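Local coordinates for five-membered-cyclitol-phosphate synthase (Streptomyces citricolor, PDB 6K96), which binds nicotinamide-adenine-dinucleotide through a Rossmann-type domain and is a member of the myo-inositol-1-phosphate synthase family, at residues Leu128-Pro133 with Ile141-Ala146; Glu170-Glu173 with Pro178-Gly181; Leu55-Ala60 with Val70-Ala75; Leu101-Ala106 with Leu136-Ile141. All coordinates share one frame; numbering follows the deposited sequence.

Contact 1: Leu128-Pro133 with Ile141-Ala146. With NAD (nicotinamide-adenine-dinucleotide), chain G.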
loop_
_atom_site.group_PDB
_atom_site.type_symbol
_atom_site.label_atom_id
_atom_site.label_comp_id
_atom_site.label_asym_id
_atom_site.label_seq_id
_atom_site.Cartn_x
_atom_site.Cartn_y
_atom_site.Cartn_z
ATOM N N LEU B 128 9.355 -1.401 -40.981
ATOM C CA LEU B 128 8.229 -0.492 -40.698
ATOM C C LEU B 128 7.624 -0.932 -39.369
ATOM O O LEU B 128 7.241 -2.094 -39.267
ATOM C CB LEU B 128 7.200 -0.541 -41.820
ATOM C CG LEU B 128 5.968 0.302 -41.502
ATOM C CD1 LEU B 128 6.304 1.761 -41.515
ATOM C CD2 LEU B 128 4.846 0.028 -42.444
ATOM N N LEU B 129 7.645 -0.049 -38.372
ATOM C CA LEU B 129 7.012 -0.236 -37.041
ATOM C C LEU B 129 5.577 0.310 -37.084
ATOM O O LEU B 129 5.362 1.558 -37.187
ATOM C CB LEU B 129 7.845 0.492 -35.979
ATOM C CG LEU B 129 7.322 0.382 -34.545
ATOM C CD1 LEU B 129 7.341 -1.064 -34.071
ATOM C CD2 LEU B 129 8.125 1.278 -33.624
ATOM N N TYR B 130 4.612 -0.590 -36.976
ATOM C CA TYR B 130 3.190 -0.242 -36.921
ATOM C C TYR B 130 2.816 0.082 -35.490
ATOM O O TYR B 130 2.771 -0.854 -34.653
ATOM C CB TYR B 130 2.369 -1.414 -37.457
ATOM C CG TYR B 130 0.881 -1.185 -37.410
ATOM C CD1 TYR B 130 0.271 -0.348 -38.333
ATOM C CD2 TYR B 130 0.089 -1.775 -36.437
ATOM C CE1 TYR B 130 -1.103 -0.134 -38.319
ATOM C CE2 TYR B 130 -1.282 -1.551 -36.399
ATOM C CZ TYR B 130 -1.886 -0.746 -37.355
ATOM O OH TYR B 130 -3.236 -0.550 -37.346
ATOM N N SER B 131 2.520 1.328 -35.196
ATOM C CA SER B 131 2.341 1.739 -33.779
ATOM C C SER B 131 1.118 2.642 -33.654
ATOM O O SER B 131 1.161 3.613 -32.872
ATOM C CB SER B 131 3.581 2.408 -33.249
ATOM O OG SER B 131 3.701 2.212 -31.831
ATOM N N LEU B 132 0.050 2.276 -34.343
ATOM C CA LEU B 132 -1.247 2.997 -34.349
ATOM C C LEU B 132 -2.061 2.586 -33.132
ATOM O O LEU B 132 -1.752 1.614 -32.447
ATOM C CB LEU B 132 -2.025 2.628 -35.628
ATOM C CG LEU B 132 -1.798 3.514 -36.857
ATOM C CD1 LEU B 132 -0.388 3.310 -37.366
ATOM C CD2 LEU B 132 -2.781 3.185 -37.950
ATOM N N PRO B 133 -3.197 3.277 -32.911
ATOM C CA PRO B 133 -4.128 2.851 -31.881
ATOM C C PRO B 133 -4.574 1.394 -32.099
ATOM O O PRO B 133 -4.541 0.854 -33.217
ATOM C CB PRO B 133 -5.288 3.876 -32.021
ATOM C CG PRO B 133 -4.699 5.078 -32.714
ATOM C CD PRO B 133 -3.629 4.504 -33.625
ATOM N N ILE B 141 -3.545 -4.291 -41.673
ATOM C CA ILE B 141 -3.466 -5.039 -42.970
ATOM C C ILE B 141 -2.779 -4.142 -44.012
ATOM O O ILE B 141 -1.878 -4.617 -44.692
ATOM C CB ILE B 141 -4.882 -5.494 -43.420
ATOM C CG1 ILE B 141 -5.252 -6.861 -42.839
ATOM C CG2 ILE B 141 -5.019 -5.465 -44.934
ATOM C CD1 ILE B 141 -4.213 -7.911 -43.130
ATOM N N ALA B 142 -3.217 -2.884 -44.122
ATOM C CA ALA B 142 -2.835 -1.927 -45.187
ATOM C C ALA B 142 -1.353 -1.610 -45.066
ATOM O O ALA B 142 -0.641 -1.888 -46.032
ATOM C CB ALA B 142 -3.697 -0.689 -45.155
ATOM N N TYR B 143 -0.899 -1.061 -43.937
ATOM C CA TYR B 143 0.540 -0.790 -43.719
ATOM C C TYR B 143 1.353 -2.066 -43.935
ATOM O O TYR B 143 2.514 -1.979 -44.370
ATOM C CB TYR B 143 0.812 -0.198 -42.325
ATOM C CG TYR B 143 0.428 1.251 -42.248
ATOM C CD1 TYR B 143 1.255 2.224 -42.778
ATOM C CD2 TYR B 143 -0.790 1.630 -41.742
ATOM C CE1 TYR B 143 0.888 3.562 -42.780
ATOM C CE2 TYR B 143 -1.183 2.954 -41.761
ATOM C CZ TYR B 143 -0.350 3.920 -42.283
ATOM O OH TYR B 143 -0.739 5.223 -42.227
ATOM N N ALA B 144 0.771 -3.226 -43.661
ATOM C CA ALA B 144 1.491 -4.511 -43.804
ATOM C C ALA B 144 1.678 -4.848 -45.304
ATOM O O ALA B 144 2.759 -5.300 -45.715
ATOM C CB ALA B 144 0.778 -5.580 -42.994
ATOM N N ARG B 145 0.683 -4.610 -46.137
ATOM C CA ARG B 145 0.803 -4.937 -47.589
ATOM C C ARG B 145 1.701 -3.877 -48.230
ATOM O O ARG B 145 2.506 -4.235 -49.101
ATOM C CB ARG B 145 -0.588 -5.091 -48.193
ATOM C CG ARG B 145 -1.369 -6.190 -47.484
ATOM C CD ARG B 145 -2.374 -6.892 -48.364
ATOM N NE ARG B 145 -3.655 -6.192 -48.430
ATOM C CZ ARG B 145 -4.617 -6.480 -49.291
ATOM N NH1 ARG B 145 -4.445 -7.447 -50.183
ATOM N NH2 ARG B 145 -5.751 -5.798 -49.268
ATOM N N ALA B 146 1.637 -2.641 -47.708
ATOM C CA ALA B 146 2.496 -1.508 -48.125
ATOM C C ALA B 146 3.942 -1.927 -47.930
ATOM O O ALA B 146 4.712 -1.789 -48.859
ATOM C CB ALA B 146 2.156 -0.277 -47.346
HETATM P PA NAD G . -0.379 6.652 -29.179
HETATM O O1A NAD G . -1.833 6.899 -29.057
HETATM O O2A NAD G . 0.501 7.510 -28.312
HETATM O O5B NAD G . 0.167 6.629 -30.659
HETATM C C5B NAD G . -0.852 6.510 -31.678
HETATM C C4B NAD G . -0.452 7.339 -32.870
HETATM O O4B NAD G . -1.079 6.879 -34.114
HETATM C C3B NAD G . -0.852 8.811 -32.735
HETATM O O3B NAD G . 0.237 9.614 -33.174
HETATM C C2B NAD G . -2.015 8.917 -33.718
HETATM O O2B NAD G . -2.155 10.289 -33.952
HETATM C C1B NAD G . -1.447 8.042 -34.840
HETATM N N9A NAD G . -2.348 7.632 -35.900
HETATM C C8A NAD G . -3.700 7.454 -35.740
HETATM N N7A NAD G . -4.289 6.985 -36.816
HETATM C C5A NAD G . -3.261 6.811 -37.737
HETATM C C6A NAD G . -3.265 6.334 -39.064
HETATM N N6A NAD G . -4.367 5.914 -39.674
HETATM N N1A NAD G . -2.069 6.240 -39.707
HETATM C C2A NAD G . -0.974 6.672 -39.054
HETATM N N3A NAD G . -0.863 7.152 -37.817
HETATM C C4A NAD G . -2.052 7.194 -37.186
HETATM O O3 NAD G . -0.129 5.134 -28.787
HETATM P PN NAD G . 1.143 4.458 -28.071
HETATM O O1N NAD G . 2.346 4.834 -28.847
HETATM O O2N NAD G . 0.943 4.781 -26.622
HETATM O O5D NAD G . 0.829 2.899 -28.339
HETATM C C5D NAD G . 0.746 2.451 -29.755
HETATM C C4D NAD G . 0.110 1.094 -29.812
HETATM O O4D NAD G . 0.917 0.098 -29.142
HETATM C C3D NAD G . -1.273 1.054 -29.146
HETATM O O3D NAD G . -2.087 0.197 -29.918
HETATM C C2D NAD G . -0.998 0.318 -27.837
HETATM O O2D NAD G . -2.063 -0.444 -27.301
HETATM C C1D NAD G . 0.071 -0.679 -28.282
HETATM N N1N NAD G . 0.769 -1.236 -27.084
HETATM C C2N NAD G . 1.283 -0.334 -26.092
HETATM C C3N NAD G . 1.766 -0.793 -24.878
HETATM C C7N NAD G . 2.329 0.221 -23.899
HETATM O O7N NAD G . 2.461 1.389 -24.243
HETATM N N7N NAD G . 2.654 -0.197 -22.679
HETATM C C4N NAD G . 1.700 -2.165 -24.639
HETATM C C5N NAD G . 1.368 -3.038 -25.668
HETATM C C6N NAD G . 0.826 -2.557 -26.845
#
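Tyr-143 reaches from helix 137-149 across Leu-128, Tyr-130 and Leu-132 to the adenine of NAD. Its CG is anti to the carbonyl carbon, beside the backbone N (chi1 -76°), which turns the ring off the helix toward the strand. Tyr-143 CB meets two strand side chains, with Leu-128 CD2 at 4.0 Å and Tyr-130 CD1 just as near. Next along, Tyr-143 CD2 comes up to the edge of the Tyr-130 ring, 3.9 Å from Tyr-130 CE1. The two tyrosine side chains cross at about a right angle. Further out, Tyr-143 CE2 lies 4.1 Å from Leu-132 CD2. At the tip, Tyr-143 OH is 3.0 Å from NAD N1A and is hydrogen-bonded to Leu-101 N. Leu-132 turns its branch to the adenine as well, with Leu-132 CD2 3.4 Å from NAD C6A. The backbone of Leu-132 holds the nicotinamide ribose: NAD O3D donates to Leu-132 O at 2.9 Å. The strand and helix open the beta-alpha-beta unit that continues into strand 153-156. The shaft of Tyr-143 is thus packed by carbon, while its buried hydroxyl has a polar partner. This combination is consistent with a side chain fixed in place to line the adenine pocket.

Contact 2: Glu170-Glu173 with Pro178-Gly181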
loop_
_atom_site.group_PDB
_atom_site.type_symbol
_atom_site.label_atom_id
_atom_site.label_comp_id
_atom_site.label_asym_id
_atom_site.label_seq_id
_atom_site.Cartn_x
_atom_site.Cartn_y
_atom_site.Cartn_z
ATOM N N GLU B 170 2.521 -16.473 -45.093
ATOM C CA GLU B 170 2.960 -17.251 -46.291
ATOM C C GLU B 170 3.624 -16.295 -47.296
ATOM O O GLU B 170 4.793 -16.545 -47.691
ATOM C CB GLU B 170 1.768 -17.980 -46.947
ATOM C CG GLU B 170 2.051 -19.408 -47.414
ATOM C CD GLU B 170 2.893 -19.586 -48.682
ATOM O OE1 GLU B 170 2.300 -19.485 -49.814
ATOM O OE2 GLU B 170 4.151 -19.860 -48.549
ATOM N N GLU B 171 2.924 -15.230 -47.692
ATOM C CA GLU B 171 3.452 -14.287 -48.713
ATOM C C GLU B 171 4.757 -13.663 -48.186
ATOM O O GLU B 171 5.767 -13.820 -48.866
ATOM C CB GLU B 171 2.339 -13.336 -49.179
ATOM C CG GLU B 171 1.355 -14.018 -50.154
ATOM C CD GLU B 171 1.923 -15.086 -51.115
ATOM O OE1 GLU B 171 2.731 -14.727 -52.005
ATOM O OE2 GLU B 171 1.588 -16.306 -50.957
ATOM N N PHE B 172 4.756 -13.053 -46.994
ATOM C CA PHE B 172 5.972 -12.524 -46.318
ATOM C C PHE B 172 7.063 -13.606 -46.269
ATOM O O PHE B 172 8.202 -13.295 -46.641
ATOM C CB PHE B 172 5.649 -12.005 -44.913
ATOM C CG PHE B 172 5.254 -10.552 -44.810
ATOM C CD1 PHE B 172 6.205 -9.572 -44.663
ATOM C CD2 PHE B 172 3.924 -10.175 -44.824
ATOM C CE1 PHE B 172 5.849 -8.241 -44.572
ATOM C CE2 PHE B 172 3.553 -8.843 -44.712
ATOM C CZ PHE B 172 4.520 -7.876 -44.595
ATOM N N GLU B 173 6.754 -14.808 -45.760
ATOM C CA GLU B 173 7.706 -15.963 -45.647
ATOM C C GLU B 173 8.422 -16.129 -46.992
ATOM O O GLU B 173 9.668 -16.068 -47.004
ATOM C CB GLU B 173 7.013 -17.312 -45.377
ATOM C CG GLU B 173 6.834 -17.737 -43.913
ATOM C CD GLU B 173 6.004 -19.019 -43.703
ATOM O OE1 GLU B 173 5.911 -19.847 -44.658
ATOM O OE2 GLU B 173 5.417 -19.202 -42.598
ATOM N N PRO B 178 10.732 -10.450 -43.170
ATOM C CA PRO B 178 10.288 -10.767 -41.818
ATOM C C PRO B 178 8.952 -10.084 -41.534
ATOM O O PRO B 178 8.761 -8.944 -41.918
ATOM C CB PRO B 178 11.384 -10.215 -40.890
ATOM C CG PRO B 178 12.475 -9.680 -41.797
ATOM C CD PRO B 178 11.829 -9.466 -43.154
ATOM N N LEU B 179 8.076 -10.813 -40.846
ATOM C CA LEU B 179 6.780 -10.310 -40.325
ATOM C C LEU B 179 6.705 -10.681 -38.838
ATOM O O LEU B 179 6.648 -11.886 -38.522
ATOM C CB LEU B 179 5.633 -10.927 -41.145
ATOM C CG LEU B 179 4.203 -10.561 -40.715
ATOM C CD1 LEU B 179 3.867 -9.109 -41.049
ATOM C CD2 LEU B 179 3.177 -11.484 -41.373
ATOM N N ILE B 180 6.705 -9.684 -37.954
ATOM C CA ILE B 180 6.892 -9.885 -36.487
ATOM C C ILE B 180 5.639 -9.396 -35.775
ATOM O O ILE B 180 5.344 -8.195 -35.830
ATOM C CB ILE B 180 8.170 -9.174 -36.002
ATOM C CG1 ILE B 180 9.365 -9.566 -36.881
ATOM C CG2 ILE B 180 8.425 -9.428 -34.523
ATOM C CD1 ILE B 180 9.697 -11.045 -36.892
ATOM N N GLY B 181 4.933 -10.318 -35.144
ATOM C CA GLY B 181 3.640 -10.023 -34.530
ATOM C C GLY B 181 2.994 -11.283 -33.994
ATOM O O GLY B 181 3.531 -12.352 -34.224
#
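Pro-178 O lies 3.8 Å from Phe-172 CD1 and close to Phe-172 CE1 as well. The approach is oblique to the ring. This is packing against ring carbon; the backbone of Pro-178 is hydrogen-bonded to Phe-154 of the neighbouring strand, and a proline can only accept there. Leu-179, the next residue, makes the larger contact with the ring. Its CD1 stands over one face of Phe-172, 3.8 Å from the ring centroid and 15° off the ring normal, a CH-pi contact. Leu-179 CB reaches back to the root of the ring, 3.7 Å from Phe-172 CG. Leu-179 CD2 fills in beside them, 3.8 Å from Phe-172 CD2. The leucine carries CG anti to its backbone N (chi1 178°), and this lays both CB and the branch along the same aromatic face. Helix 166-174 here packs on strand 179-180, the last two elements of a beta-alpha-beta unit that starts with strand 153-156. Strand 179-180 is the outermost strand of the parallel sheet on that side within this chain. Phe-154, from the strand beside it, touches both Phe-172 and Leu-179. Leu-148 of helix 137-149 also reaches Phe-172, while Val-162 and Ala-163 pack on Leu-179.

Contact 3: Leu55-Ala60 with Val70-Ala75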
loop_
_atom_site.group_PDB
_atom_site.type_symbol
_atom_site.label_atom_id
_atom_site.label_comp_id
_atom_site.label_asym_id
_atom_site.label_seq_id
_atom_site.Cartn_x
_atom_site.Cartn_y
_atom_site.Cartn_z
ATOM N N LEU B 55 19.959 3.135 -34.536
ATOM C CA LEU B 55 18.593 3.498 -34.997
ATOM C C LEU B 55 18.670 4.789 -35.817
ATOM O O LEU B 55 19.062 5.852 -35.265
ATOM C CB LEU B 55 17.710 3.731 -33.763
ATOM C CG LEU B 55 16.376 3.008 -33.701
ATOM C CD1 LEU B 55 16.517 1.566 -34.128
ATOM C CD2 LEU B 55 15.832 3.059 -32.290
ATOM N N THR B 56 18.252 4.726 -37.073
ATOM C CA THR B 56 18.080 5.932 -37.916
ATOM C C THR B 56 16.609 5.986 -38.324
ATOM O O THR B 56 16.159 5.090 -38.990
ATOM C CB THR B 56 19.061 5.931 -39.094
ATOM O OG1 THR B 56 19.913 4.790 -39.016
ATOM C CG2 THR B 56 19.932 7.172 -39.135
ATOM N N PHE B 57 15.858 6.953 -37.837
ATOM C CA PHE B 57 14.464 7.158 -38.256
ATOM C C PHE B 57 14.520 7.789 -39.642
ATOM O O PHE B 57 15.194 8.818 -39.788
ATOM C CB PHE B 57 13.761 8.035 -37.228
ATOM C CG PHE B 57 13.555 7.344 -35.906
ATOM C CD1 PHE B 57 14.586 7.266 -34.981
ATOM C CD2 PHE B 57 12.351 6.714 -35.617
ATOM C CE1 PHE B 57 14.422 6.577 -33.794
ATOM C CE2 PHE B 57 12.168 6.082 -34.401
ATOM C CZ PHE B 57 13.207 6.011 -33.497
ATOM N N VAL B 58 13.843 7.207 -40.635
ATOM C CA VAL B 58 13.989 7.647 -42.056
ATOM C C VAL B 58 12.624 8.107 -42.575
ATOM O O VAL B 58 12.555 8.877 -43.571
ATOM C CB VAL B 58 14.599 6.520 -42.905
ATOM C CG1 VAL B 58 16.051 6.275 -42.487
ATOM C CG2 VAL B 58 13.788 5.220 -42.839
ATOM N N ALA B 59 11.568 7.707 -41.870
ATOM C CA ALA B 59 10.184 7.795 -42.379
ATOM C C ALA B 59 9.211 7.758 -41.208
ATOM O O ALA B 59 9.432 6.985 -40.263
ATOM C CB ALA B 59 9.962 6.671 -43.370
ATOM N N ALA B 60 8.146 8.527 -41.333
ATOM C CA ALA B 60 7.115 8.670 -40.297
ATOM C C ALA B 60 5.795 9.043 -40.964
ATOM O O ALA B 60 5.798 9.938 -41.847
ATOM C CB ALA B 60 7.537 9.709 -39.285
ATOM N N VAL B 70 5.230 18.308 -39.812
ATOM C CA VAL B 70 6.184 18.727 -38.759
ATOM C C VAL B 70 7.452 17.861 -38.861
ATOM O O VAL B 70 7.412 16.657 -39.148
ATOM C CB VAL B 70 5.495 18.643 -37.386
ATOM C CG1 VAL B 70 6.434 19.062 -36.273
ATOM C CG2 VAL B 70 4.235 19.476 -37.354
ATOM N N PRO B 71 8.642 18.460 -38.676
ATOM C CA PRO B 71 9.875 17.676 -38.625
ATOM C C PRO B 71 9.844 16.697 -37.436
ATOM O O PRO B 71 9.401 17.062 -36.345
ATOM C CB PRO B 71 11.007 18.714 -38.501
ATOM C CG PRO B 71 10.358 20.055 -38.812
ATOM C CD PRO B 71 8.872 19.905 -38.533
ATOM N N PHE B 72 10.305 15.474 -37.694
ATOM C CA PHE B 72 10.172 14.285 -36.816
ATOM C C PHE B 72 10.501 14.658 -35.378
ATOM O O PHE B 72 9.677 14.439 -34.491
ATOM C CB PHE B 72 11.120 13.188 -37.309
ATOM C CG PHE B 72 10.983 11.886 -36.573
ATOM C CD1 PHE B 72 9.857 11.088 -36.742
ATOM C CD2 PHE B 72 11.956 11.469 -35.691
ATOM C CE1 PHE B 72 9.732 9.885 -36.053
ATOM C CE2 PHE B 72 11.834 10.268 -35.009
ATOM C CZ PHE B 72 10.725 9.477 -35.190
ATOM N N LYS B 73 11.699 15.216 -35.193
ATOM C CA LYS B 73 12.243 15.724 -33.911
ATOM C C LYS B 73 11.149 16.416 -33.098
ATOM O O LYS B 73 11.125 16.212 -31.881
ATOM C CB LYS B 73 13.391 16.700 -34.182
ATOM C CG LYS B 73 14.431 16.742 -33.069
ATOM C CD LYS B 73 14.711 18.119 -32.537
ATOM C CE LYS B 73 13.712 18.610 -31.509
ATOM N NZ LYS B 73 13.711 20.094 -31.475
ATOM N N ASP B 74 10.303 17.225 -33.733
ATOM C CA ASP B 74 9.303 18.094 -33.054
ATOM C C ASP B 74 7.986 17.334 -32.870
ATOM O O ASP B 74 7.385 17.458 -31.772
ATOM C CB ASP B 74 9.074 19.398 -33.828
ATOM C CG ASP B 74 10.246 20.376 -33.794
ATOM O OD1 ASP B 74 10.816 20.620 -32.683
ATOM O OD2 ASP B 74 10.567 20.921 -34.880
ATOM N N ALA B 75 7.585 16.596 -33.909
ATOM C CA ALA B 75 6.393 15.717 -33.989
ATOM C C ALA B 75 6.331 14.716 -32.824
ATOM O O ALA B 75 5.195 14.503 -32.306
ATOM C CB ALA B 75 6.383 14.983 -35.324
#
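Strand 55-62 and the short helix 72-75 belong to a beta-alpha-beta unit of the Rossmann-type sheet, and Phe-57 and Phe-72 join them. The two rings form an offset pair. Their planes are inclined by only 30°, but the rings are slid so far that they barely overlap, with centroids 4.9 Å apart. Phe-72 CE2 comes over one face of Phe-57, 3.5 Å from Phe-57 CG. In return, Phe-57 CB makes an off-centre CH-pi contact, 4.2 Å from the centroid of the Phe-72 ring. Ala-60 adds its methyl obliquely at another part of the Phe-72 ring, with Ala-60 CB 3.7 Å from Phe-72 CD1. Phe-72 reaches the strand because its CG is anti to the backbone N (chi1 -175°), beside the carbonyl carbon. The helix start is fixed just before it. Pro-71 is the N-cap residue, and its carbonyl oxygen accepts from two amides: Asp-74 N at 2.8 Å and Ala-75 N at 3.1 Å. Phe-20 of helix 14-31 meets both rings edge-to-face, and Ile-16 of the same helix touches both. Phe-95 packs on Phe-72 and Phe-57, just ahead of strand 98-99. Leu-7 of strand 5-10 reaches Phe-57, so the pair lies between helix 14-31, strand 5-10 and the loop that leads to strand 98-99.

Contact 4: Leu101-Ala106 with Leu136-Ile141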
loop_
_atom_site.group_PDB
_atom_site.type_symbol
_atom_site.label_atom_id
_atom_site.label_comp_id
_atom_site.label_asym_id
_atom_site.label_seq_id
_atom_site.Cartn_x
_atom_site.Cartn_y
_atom_site.Cartn_z
ATOM N N LEU B 101 -2.227 6.669 -44.282
ATOM C CA LEU B 101 -3.445 6.108 -44.922
ATOM C C LEU B 101 -4.638 6.377 -44.017
ATOM O O LEU B 101 -4.614 5.899 -42.879
ATOM C CB LEU B 101 -3.348 4.588 -45.072
ATOM C CG LEU B 101 -2.173 4.033 -45.869
ATOM C CD1 LEU B 101 -2.038 2.529 -45.662
ATOM C CD2 LEU B 101 -2.314 4.346 -47.336
ATOM N N THR B 102 -5.677 7.032 -44.535
ATOM C CA THR B 102 -7.038 7.045 -43.932
ATOM C C THR B 102 -7.804 5.822 -44.451
ATOM O O THR B 102 -7.363 5.261 -45.459
ATOM C CB THR B 102 -7.767 8.327 -44.299
ATOM O OG1 THR B 102 -8.146 8.009 -45.646
ATOM C CG2 THR B 102 -6.909 9.566 -44.113
ATOM N N GLU B 103 -8.875 5.399 -43.776
ATOM C CA GLU B 103 -9.581 4.108 -44.040
ATOM C C GLU B 103 -9.911 3.973 -45.548
ATOM O O GLU B 103 -9.783 2.845 -46.077
ATOM C CB GLU B 103 -10.831 3.985 -43.150
ATOM C CG GLU B 103 -11.521 2.624 -43.231
ATOM C CD GLU B 103 -12.540 2.299 -42.146
ATOM O OE1 GLU B 103 -12.678 3.115 -41.212
ATOM O OE2 GLU B 103 -13.156 1.206 -42.214
ATOM N N GLU B 104 -10.306 5.057 -46.235
ATOM C CA GLU B 104 -10.672 5.024 -47.691
ATOM C C GLU B 104 -9.438 4.773 -48.570
ATOM O O GLU B 104 -9.595 4.162 -49.608
ATOM C CB GLU B 104 -11.423 6.268 -48.183
ATOM C CG GLU B 104 -11.209 7.539 -47.385
ATOM C CD GLU B 104 -12.225 7.757 -46.273
ATOM O OE1 GLU B 104 -13.085 8.653 -46.457
ATOM O OE2 GLU B 104 -12.149 7.032 -45.228
ATOM N N ASP B 105 -8.249 5.177 -48.142
ATOM C CA ASP B 105 -6.968 4.904 -48.853
ATOM C C ASP B 105 -6.448 3.493 -48.540
ATOM O O ASP B 105 -5.296 3.218 -48.882
ATOM C CB ASP B 105 -5.863 5.884 -48.454
ATOM C CG ASP B 105 -6.240 7.354 -48.482
ATOM O OD1 ASP B 105 -6.673 7.834 -49.553
ATOM O OD2 ASP B 105 -6.048 8.016 -47.439
ATOM N N ALA B 106 -7.235 2.616 -47.916
ATOM C CA ALA B 106 -6.810 1.227 -47.609
ATOM C C ALA B 106 -6.253 0.558 -48.878
ATOM O O ALA B 106 -5.105 0.035 -48.856
ATOM C CB ALA B 106 -7.986 0.450 -47.043
ATOM N N LEU B 136 -7.727 -0.978 -35.257
ATOM C CA LEU B 136 -7.809 -0.559 -36.678
ATOM C C LEU B 136 -7.299 -1.677 -37.579
ATOM O O LEU B 136 -6.250 -1.494 -38.157
ATOM C CB LEU B 136 -7.013 0.738 -36.869
ATOM C CG LEU B 136 -7.293 1.845 -35.844
ATOM C CD1 LEU B 136 -6.113 2.829 -35.760
ATOM C CD2 LEU B 136 -8.611 2.567 -36.120
ATOM N N GLN B 137 -8.069 -2.762 -37.724
ATOM C CA GLN B 137 -7.764 -3.968 -38.563
ATOM C C GLN B 137 -7.465 -3.583 -40.016
ATOM O O GLN B 137 -6.486 -4.099 -40.575
ATOM C CB GLN B 137 -8.871 -5.008 -38.468
ATOM C CG GLN B 137 -8.515 -6.355 -39.094
ATOM C CD GLN B 137 -7.268 -7.042 -38.585
ATOM O OE1 GLN B 137 -7.258 -7.668 -37.527
ATOM N NE2 GLN B 137 -6.189 -6.973 -39.354
ATOM N N TRP B 138 -8.216 -2.673 -40.614
ATOM C CA TRP B 138 -7.926 -2.196 -41.992
ATOM C C TRP B 138 -6.493 -1.638 -42.110
ATOM O O TRP B 138 -5.870 -1.849 -43.174
ATOM C CB TRP B 138 -9.001 -1.185 -42.458
ATOM C CG TRP B 138 -8.990 0.099 -41.695
ATOM C CD1 TRP B 138 -9.755 0.431 -40.610
ATOM C CD2 TRP B 138 -8.114 1.214 -41.933
ATOM N NE1 TRP B 138 -9.426 1.688 -40.162
ATOM C CE2 TRP B 138 -8.420 2.190 -40.960
ATOM C CE3 TRP B 138 -7.086 1.471 -42.849
ATOM C CZ2 TRP B 138 -7.728 3.402 -40.894
ATOM C CZ3 TRP B 138 -6.410 2.672 -42.786
ATOM C CH2 TRP B 138 -6.726 3.619 -41.818
ATOM N N ALA B 139 -5.988 -0.925 -41.091
ATOM C CA ALA B 139 -4.712 -0.169 -41.194
ATOM C C ALA B 139 -3.547 -1.140 -41.046
ATOM O O ALA B 139 -2.633 -1.129 -41.898
ATOM C CB ALA B 139 -4.635 0.925 -40.167
ATOM N N ALA B 140 -3.607 -1.987 -40.022
ATOM C CA ALA B 140 -2.614 -3.050 -39.755
ATOM C C ALA B 140 -2.443 -3.867 -41.046
ATOM O O ALA B 140 -1.303 -4.048 -41.506
ATOM C CB ALA B 140 -3.096 -3.878 -38.584
ATOM N N ILE B 141 -3.545 -4.291 -41.673
ATOM C CA ILE B 141 -3.466 -5.039 -42.970
ATOM C C ILE B 141 -2.779 -4.142 -44.012
ATOM O O ILE B 141 -1.878 -4.617 -44.692
ATOM C CB ILE B 141 -4.882 -5.494 -43.420
ATOM C CG1 ILE B 141 -5.252 -6.861 -42.839
ATOM C CG2 ILE B 141 -5.019 -5.465 -44.934
ATOM C CD1 ILE B 141 -4.213 -7.911 -43.130
#
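Glu-103 lies along one face of the Trp-138 indole. Its CA sits 3.5 Å from the centroid of the six-membered ring and only 5° off the normal, a CH-pi contact. The side chain then runs on over the five-membered ring, where Glu-103 CD is 3.7 Å from Trp-138 CD1. Its carboxylate is nearly parallel to the indole, with 7° between the planes. On the opposite face is the methyl of Ala-139, 3.5 Å above the ring plane. Leu-101 O comes to the edge of the indole, near its plane, at Trp-138 CH2. Trp-138 holds CG between its backbone N and carbonyl carbon (chi1 67°), the crowded position, which aims the indole at the loop. That loop follows strand 98-99 of the Rossmann-type sheet and leads to helix 111-122. Trp-138 stands in the first turn of helix 137-149, whose N-cap is Leu-136. Both Leu-101 and Trp-138 line the NAD pocket, and Leu-101 O is hydrogen-bonded to NAD N6A. Behind Glu-103, Asp-105 OD2 ties the turn together. It takes Thr-102 N at 3.1 Å with its anti lone pair, and Thr-102 OG1 at 2.8 Å from above the carboxylate plane. Asp-105 N also returns to Thr-102 O at 2.8 Å.

Along the chain, contact 3 comes first, and contact 2 follows all the others. Contacts 4 and 1 alternate their segments between them. Those two are closest, with centres about 8 Å apart; they share Ile-141 and helix 137-149, and both line the NAD pocket at the adenine. Contact 2 centres about 13 Å from contact 1 and touches it where Phe-172 packs against the backbone of Ala-144. Contact 3 lies apart, its centre about 25 Å from that of contact 2. Contacts 1, 2 and 3 each pack a helix on the one parallel six-stranded sheet, at a central strand, an outermost strand and the strand beside the opposite edge. Together they sample the dinucleotide-binding domain from near one edge of its sheet to the other.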